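Local coordinates for ATPase BagA (Mycobacterium tuberculosis H37Rv, PDB 6BS3), which forms with BagB a heterodimeric complex that hydrolyses ATP, an activity required for resistance to nitric oxide and to elevated glycerol, at residues I37-A42 with V52-V57. Numbering follows the deposited sequence.
Sequences IAAALA and VLLVEV
Leu54 of the strand reaches across to the helix and sets its two methyl groups on neighbouring residues there. Leu54 CD1 sits on the peptide that joins Ala38 to Ala39, 3.7 Å from both C and O of Ala38, with the methyl CB of Ala38 beside it. Leu54 CD2 packs on the next residue, 3.9 Å from CA of Ala39 and 4.0 Å from its CB. A chi1 of 177° swings CG of Leu54 away from its own backbone N, and chi2 near 61° then places the two methyls on successive residues. One turn further along the helix, Ala42 takes up Val52: Ala42 CB meets Val52 CG1 at 3.9 Å, while Ala42 O is set against the branch point of Val52, 3.8 Å from CB and close to both methyls, a van der Waals contact. The methyl of Ala42 also sits near CB of Leu54, linking the two patches.

All five residues are buried; the side-chain pairs are all apolar, and methyls also rest on backbone carbonyl groups. With only methyls on the helix face, the backbone itself comes within touch of the leucine and valine, and the axes of 37-42 and 52-56 approach to 8.7 Å. They run nearly antiparallel, at 168°, as expected when the chain leaves a helix and returns as a strand beneath it in an alpha/beta P-loop fold. The helix is the one that follows the Walker A loop, where Lys34 and Ser35 bind ATP; the side chain of Ala38 is about 8 Å from the bound ADP.

Strand 51-56 lies between strands 86-92 and 158-162, parallel to both. Val160 of the latter touches both Ala38 and Val52, while Val88 of the former meets Ala42, so helix 34-46 packs across three neighbouring strands of the central sheet.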
ATOM      1  N   ILE A  37       4.305   6.931  12.096  1.00 39.08           N
ATOM      2  CA  ILE A  37       5.589   6.770  12.786  1.00 38.82           C
ATOM      3  C   ILE A  37       6.533   7.972  12.545  1.00 42.04           C
ATOM      4  O   ILE A  37       7.268   8.335  13.453  1.00 41.12           O
ATOM      5  CB  ILE A  37       6.224   5.399  12.429  1.00 41.53           C
ATOM      6  CG1 ILE A  37       5.278   4.257  12.881  1.00 41.89           C
ATOM      7  CG2 ILE A  37       7.650   5.240  13.005  1.00 42.14           C
ATOM      8  CD1 ILE A  37       5.749   2.885  12.598  1.00 45.39           C
ATOM      9  N   ALA A  38       6.481   8.607  11.349  1.00 38.56           N
ATOM     10  CA  ALA A  38       7.311   9.776  11.052  1.00 37.14           C
ATOM     11  C   ALA A  38       6.814  10.934  11.945  1.00 41.63           C
ATOM     12  O   ALA A  38       7.634  11.601  12.579  1.00 41.92           O
ATOM     13  CB  ALA A  38       7.241  10.125   9.570  1.00 36.97           C
ATOM     14  N   ALA A  39       5.481  11.092  12.087  1.00 37.76           N
ATOM     15  CA  ALA A  39       4.894  12.096  12.991  1.00 37.93           C
ATOM     16  C   ALA A  39       5.227  11.787  14.480  1.00 42.06           C
ATOM     17  O   ALA A  39       5.575  12.704  15.226  1.00 43.09           O
ATOM     18  CB  ALA A  39       3.393  12.164  12.802  1.00 38.23           C
ATOM     19  N   ALA A  40       5.146  10.510  14.898  1.00 37.40           N
ATOM     20  CA  ALA A  40       5.481  10.107  16.278  1.00 36.92           C
ATOM     21  C   ALA A  40       6.987  10.309  16.558  1.00 40.85           C
ATOM     22  O   ALA A  40       7.344  10.713  17.655  1.00 39.77           O
ATOM     23  CB  ALA A  40       5.076   8.656  16.527  1.00 37.05           C
ATOM     24  N   LEU A  41       7.859  10.049  15.544  1.00 38.06           N
ATOM     25  CA  LEU A  41       9.296  10.256  15.630  1.00 37.40           C
ATOM     26  C   LEU A  41       9.601  11.756  15.788  1.00 40.11           C
ATOM     27  O   LEU A  41      10.409  12.128  16.640  1.00 40.94           O
ATOM     28  CB  LEU A  41      10.044   9.634  14.414  1.00 37.00           C
ATOM     29  CG  LEU A  41      11.585   9.884  14.357  1.00 40.85           C
ATOM     30  CD1 LEU A  41      12.277   9.423  15.637  1.00 40.07           C
ATOM     31  CD2 LEU A  41      12.214   9.272  13.106  1.00 40.53           C
ATOM     32  N   ALA A  42       8.933  12.602  14.991  1.00 37.14           N
ATOM     33  CA  ALA A  42       9.065  14.071  15.018  1.00 37.26           C
ATOM     34  C   ALA A  42       8.724  14.601  16.402  1.00 42.18           C
ATOM     35  O   ALA A  42       9.471  15.426  16.923  1.00 42.66           O
ATOM     36  CB  ALA A  42       8.169  14.718  13.955  1.00 37.40           C
ATOM     37  N   VAL A  52      11.461  20.577  15.460  1.00 43.14           N
ATOM     38  CA  VAL A  52      11.589  19.540  14.431  1.00 42.15           C
ATOM     39  C   VAL A  52      10.658  19.812  13.233  1.00 45.55           C
ATOM     40  O   VAL A  52       9.514  20.236  13.418  1.00 44.89           O
ATOM     41  CB  VAL A  52      11.407  18.122  15.052  1.00 44.62           C
ATOM     42  CG1 VAL A  52      11.317  17.031  13.984  1.00 43.94           C
ATOM     43  CG2 VAL A  52      12.537  17.807  16.039  1.00 43.94           C
ATOM     44  N   LEU A  53      11.168  19.588  12.008  1.00 41.11           N
ATOM     45  CA  LEU A  53      10.373  19.727  10.793  1.00 40.33           C
ATOM     46  C   LEU A  53       9.933  18.349  10.272  1.00 44.44           C
ATOM     47  O   LEU A  53      10.773  17.471  10.052  1.00 45.14           O
ATOM     48  CB  LEU A  53      11.112  20.537   9.696  1.00 39.94           C
ATOM     49  CG  LEU A  53      10.298  20.840   8.415  1.00 43.64           C
ATOM     50  CD1 LEU A  53       9.149  21.819   8.684  1.00 41.98           C
ATOM     51  CD2 LEU A  53      11.179  21.388   7.338  1.00 45.56           C
ATOM     52  N   LEU A  54       8.614  18.165  10.085  1.00 39.85           N
ATOM     53  CA  LEU A  54       8.015  16.944   9.525  1.00 38.70           C
ATOM     54  C   LEU A  54       7.694  17.227   8.036  1.00 41.57           C
ATOM     55  O   LEU A  54       6.882  18.106   7.724  1.00 39.59           O
ATOM     56  CB  LEU A  54       6.750  16.544  10.328  1.00 37.93           C
ATOM     57  CG  LEU A  54       5.945  15.335   9.837  1.00 39.95           C
ATOM     58  CD1 LEU A  54       6.799  14.022   9.857  1.00 38.43           C
ATOM     59  CD2 LEU A  54       4.641  15.213  10.601  1.00 38.55           C
ATOM     60  N   VAL A  55       8.361  16.498   7.126  1.00 39.65           N
ATOM     61  CA  VAL A  55       8.282  16.695   5.666  1.00 38.92           C
ATOM     62  C   VAL A  55       7.601  15.542   4.918  1.00 44.15           C
ATOM     63  O   VAL A  55       7.938  14.384   5.154  1.00 45.80           O
ATOM     64  CB  VAL A  55       9.711  16.941   5.096  1.00 41.34           C
ATOM     65  CG1 VAL A  55       9.692  17.196   3.582  1.00 41.10           C
ATOM     66  CG2 VAL A  55      10.432  18.074   5.828  1.00 40.46           C
ATOM     67  N   GLU A  56       6.672  15.852   3.998  1.00 39.65           N
ATOM     68  CA  GLU A  56       6.096  14.831   3.108  1.00 40.13           C
ATOM     69  C   GLU A  56       6.387  15.247   1.652  1.00 45.10           C
ATOM     70  O   GLU A  56       6.446  16.438   1.364  1.00 44.42           O
ATOM     71  CB  GLU A  56       4.634  14.505   3.396  1.00 41.28           C
ATOM     72  CG  GLU A  56       3.657  15.600   3.003  1.00 46.66           C
ATOM     73  CD  GLU A  56       2.235  15.142   3.196  1.00 51.26           C
ATOM     74  OE1 GLU A  56       1.492  15.833   3.922  1.00 47.06           O
ATOM     75  OE2 GLU A  56       1.872  14.074   2.654  1.00 48.19           O
ATOM     76  N   VAL A  57       6.662  14.281   0.760  1.00 43.36           N
ATOM     77  CA  VAL A  57       7.174  14.586  -0.591  1.00 43.05           C
ATOM     78  C   VAL A  57       6.303  14.098  -1.793  1.00 48.19           C
ATOM     79  O   VAL A  57       6.696  14.335  -2.939  1.00 48.97           O
ATOM     80  CB  VAL A  57       8.625  14.014  -0.707  1.00 46.11           C
ATOM     81  CG1 VAL A  57       9.547  14.544   0.397  1.00 45.22           C
ATOM     82  CG2 VAL A  57       8.627  12.488  -0.710  1.00 45.89           C
TER